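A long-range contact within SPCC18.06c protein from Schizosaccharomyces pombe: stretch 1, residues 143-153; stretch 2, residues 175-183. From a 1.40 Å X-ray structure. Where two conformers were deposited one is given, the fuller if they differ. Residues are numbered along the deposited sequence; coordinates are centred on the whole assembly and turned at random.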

# COMPACT_ATOMS: atom_id res chain seq x y z
N GLU A 143 -13.35 10.41 -1.53
CA GLU A 143 -13.64 9.75 -2.80
C GLU A 143 -12.34 9.35 -3.49
O GLU A 143 -11.50 10.26 -3.67
CB GLU A 143 -14.40 10.67 -3.75
CG GLU A 143 -15.87 10.82 -3.35
CD GLU A 143 -16.64 9.53 -3.57
OE1 GLU A 143 -16.20 8.59 -4.29
OE2 GLU A 143 -17.74 9.46 -2.98
N PRO A 144 -12.15 8.07 -3.83
CA PRO A 144 -10.89 7.68 -4.48
C PRO A 144 -10.48 8.56 -5.63
O PRO A 144 -9.29 8.79 -5.87
CB PRO A 144 -11.23 6.26 -5.01
CG PRO A 144 -12.09 5.75 -3.87
CD PRO A 144 -13.03 6.90 -3.60
N ALA A 145 -11.44 9.04 -6.40
CA ALA A 145 -11.15 9.86 -7.54
C ALA A 145 -10.51 11.18 -7.17
O ALA A 145 -9.60 11.68 -7.85
CB ALA A 145 -12.48 10.07 -8.30
N ASP A 146 -10.99 11.80 -6.10
CA ASP A 146 -10.41 13.06 -5.60
C ASP A 146 -8.96 12.83 -5.17
O ASP A 146 -8.06 13.61 -5.43
CB ASP A 146 -11.25 13.59 -4.45
CG ASP A 146 -12.63 14.08 -4.86
OD1 ASP A 146 -12.89 14.33 -6.08
OD2 ASP A 146 -13.47 14.23 -3.94
N PHE A 147 -8.75 11.73 -4.46
CA PHE A 147 -7.39 11.37 -4.04
C PHE A 147 -6.51 11.14 -5.23
O PHE A 147 -5.36 11.57 -5.31
CB PHE A 147 -7.49 10.08 -3.22
CG PHE A 147 -6.14 9.45 -2.89
CD1 PHE A 147 -5.33 9.98 -1.90
CD2 PHE A 147 -5.72 8.32 -3.57
CE1 PHE A 147 -4.12 9.36 -1.63
CE2 PHE A 147 -4.50 7.71 -3.31
CZ PHE A 147 -3.67 8.23 -2.32
N ALA A 148 -7.06 10.43 -6.20
CA ALA A 148 -6.22 10.06 -7.35
C ALA A 148 -5.76 11.27 -8.14
O ALA A 148 -4.58 11.35 -8.54
CB ALA A 148 -7.04 9.08 -8.18
N GLU A 149 -6.63 12.26 -8.39
CA GLU A 149 -6.20 13.47 -9.05
C GLU A 149 -5.01 14.11 -8.34
O GLU A 149 -4.03 14.52 -8.98
CB GLU A 149 -7.35 14.47 -9.01
CG GLU A 149 -7.80 14.90 -10.38
CD GLU A 149 -9.08 15.70 -10.26
OE1 GLU A 149 -9.08 16.59 -9.38
OE2 GLU A 149 -9.99 15.39 -11.06
N LEU A 150 -5.08 14.19 -7.02
CA LEU A 150 -3.99 14.79 -6.23
C LEU A 150 -2.74 13.93 -6.27
O LEU A 150 -1.61 14.44 -6.36
CB LEU A 150 -4.46 15.03 -4.79
CG LEU A 150 -5.56 16.12 -4.67
CD1 LEU A 150 -6.01 16.29 -3.23
CD2 LEU A 150 -5.12 17.46 -5.24
N LEU A 151 -2.91 12.61 -6.16
CA LEU A 151 -1.75 11.73 -6.14
C LEU A 151 -0.99 11.81 -7.46
O LEU A 151 0.22 11.90 -7.49
CB LEU A 151 -2.16 10.28 -5.88
CG LEU A 151 -0.98 9.29 -5.81
CD1 LEU A 151 -0.05 9.63 -4.64
CD2 LEU A 151 -1.47 7.85 -5.73
N ILE A 152 -1.72 11.80 -8.57
CA ILE A 152 -1.04 11.82 -9.87
C ILE A 152 -0.22 13.08 -10.01
O ILE A 152 0.89 13.03 -10.56
CB ILE A 152 -2.04 11.67 -11.04
CG1 ILE A 152 -2.76 10.32 -11.00
CG2 ILE A 152 -1.36 11.87 -12.40
CD1 ILE A 152 -3.98 10.27 -11.88
N GLY A 153 -0.72 14.21 -9.52
CA GLY A 153 0.04 15.46 -9.67
C GLY A 153 1.00 15.69 -8.54
O GLY A 153 1.61 16.75 -8.51
N TYR A 175 -5.03 -1.63 -6.10
CA TYR A 175 -5.99 -0.62 -5.62
C TYR A 175 -5.52 0.78 -5.96
O TYR A 175 -6.37 1.63 -6.26
CB TYR A 175 -6.20 -0.77 -4.11
CG TYR A 175 -7.37 -1.71 -3.84
CD1 TYR A 175 -7.25 -2.98 -3.32
CD2 TYR A 175 -8.63 -1.23 -4.16
CE1 TYR A 175 -8.35 -3.81 -3.08
CE2 TYR A 175 -9.72 -2.03 -3.95
CZ TYR A 175 -9.59 -3.31 -3.42
OH TYR A 175 -10.73 -4.04 -3.24
N LEU A 176 -4.21 1.03 -5.93
CA LEU A 176 -3.76 2.37 -6.27
C LEU A 176 -3.92 2.58 -7.77
O LEU A 176 -4.32 3.68 -8.20
CB LEU A 176 -2.31 2.68 -5.84
CG LEU A 176 -2.21 3.32 -4.44
CD1 LEU A 176 -2.59 2.30 -3.37
CD2 LEU A 176 -0.83 3.92 -4.23
N LEU A 177 -3.63 1.51 -8.55
CA LEU A 177 -3.85 1.76 -10.00
C LEU A 177 -5.31 1.97 -10.33
O LEU A 177 -5.67 2.82 -11.17
CB LEU A 177 -3.25 0.61 -10.83
CG LEU A 177 -3.19 0.83 -12.35
CD1 LEU A 177 -2.09 1.84 -12.70
CD2 LEU A 177 -2.96 -0.48 -13.10
N LYS A 178 -6.19 1.22 -9.70
CA LYS A 178 -7.64 1.40 -9.87
C LYS A 178 -8.05 2.82 -9.51
O LYS A 178 -8.83 3.51 -10.18
CB LYS A 178 -8.40 0.39 -9.00
CG LYS A 178 -9.88 0.64 -8.84
CD LYS A 178 -10.55 -0.39 -7.93
CE LYS A 178 -12.07 -0.12 -7.83
NZ LYS A 178 -12.64 -0.97 -6.71
N ALA A 179 -7.55 3.36 -8.41
CA ALA A 179 -7.88 4.71 -8.00
C ALA A 179 -7.41 5.69 -9.06
O ALA A 179 -8.16 6.58 -9.51
CB ALA A 179 -7.24 5.04 -6.67
N MET A 180 -6.16 5.56 -9.51
CA MET A 180 -5.68 6.57 -10.46
C MET A 180 -6.35 6.47 -11.82
O MET A 180 -6.48 7.50 -12.48
CB MET A 180 -4.15 6.41 -10.62
CG MET A 180 -3.45 6.93 -9.36
SD MET A 180 -1.65 6.88 -9.54
CE MET A 180 -1.39 5.13 -9.78
N THR A 181 -6.75 5.27 -12.26
CA THR A 181 -7.24 5.14 -13.64
C THR A 181 -8.76 5.16 -13.76
O THR A 181 -9.28 5.47 -14.84
CB THR A 181 -6.74 3.83 -14.29
OG1 THR A 181 -7.21 2.69 -13.55
CG2 THR A 181 -5.21 3.73 -14.28
N GLN A 182 -9.43 4.82 -12.66
CA GLN A 182 -10.89 4.76 -12.58
C GLN A 182 -11.55 3.86 -13.59
O GLN A 182 -12.68 4.16 -14.05
CB GLN A 182 -11.44 6.18 -12.74
CG GLN A 182 -11.08 7.10 -11.57
CD GLN A 182 -11.79 6.72 -10.28
OE1 GLN A 182 -13.02 6.56 -10.24
NE2 GLN A 182 -10.99 6.60 -9.21
N ILE A 183 -10.90 2.76 -13.95
CA ILE A 183 -11.49 1.86 -14.92
C ILE A 183 -11.16 0.45 -14.46
O ILE A 183 -10.27 0.33 -13.60
CB ILE A 183 -10.89 2.06 -16.32
CG1 ILE A 183 -9.35 2.06 -16.27
CG2 ILE A 183 -11.41 3.32 -17.00
CD1 ILE A 183 -8.73 2.16 -17.67

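The tightest touch in this contact is a methyl group set against a carbonyl oxygen: Ala148 CB lies 3.0 Å from Ala179 O, much closer than any apolar pair here. That oxygen is not left to the methyl alone, for Gln182 folds its side chain back and its NE2 donates a nearly straight hydrogen bond of 2.8 Å to Ala179 O. The amide thus bonds within its own stretch, just past the helix, where Gln182 takes a positive phi, while NE2 also packs 3.7 Å from Ala145 CA. No hydrogen bond joins the two stretches.

Small residues sit at the close approach, with Met180 across from one of them. The helices cross at nearly a right angle, their axes 8.1 Å apart at closest approach, and Ala148 CA comes within 4.7 Å of Met180 CA. Ala148 and Ala179 both point toward the opposing stretch, their CB atoms 4.3 Å apart, and Pro144, in the first turn of helix 144-152, has its CB 4.5 Å from Ala179 CB.

Longer side chains pack farther along helix 144-152. Met180, with the largest covered area, leaves sideways and meets three side chains: its CG is 4.3 Å from Ala148 CB and 3.8 Å from Ile152 CG1, and its SD is 3.9 Å from Leu151 CD2. Leu151 CD2 also reaches Leu176 CD2 at 4.3 Å.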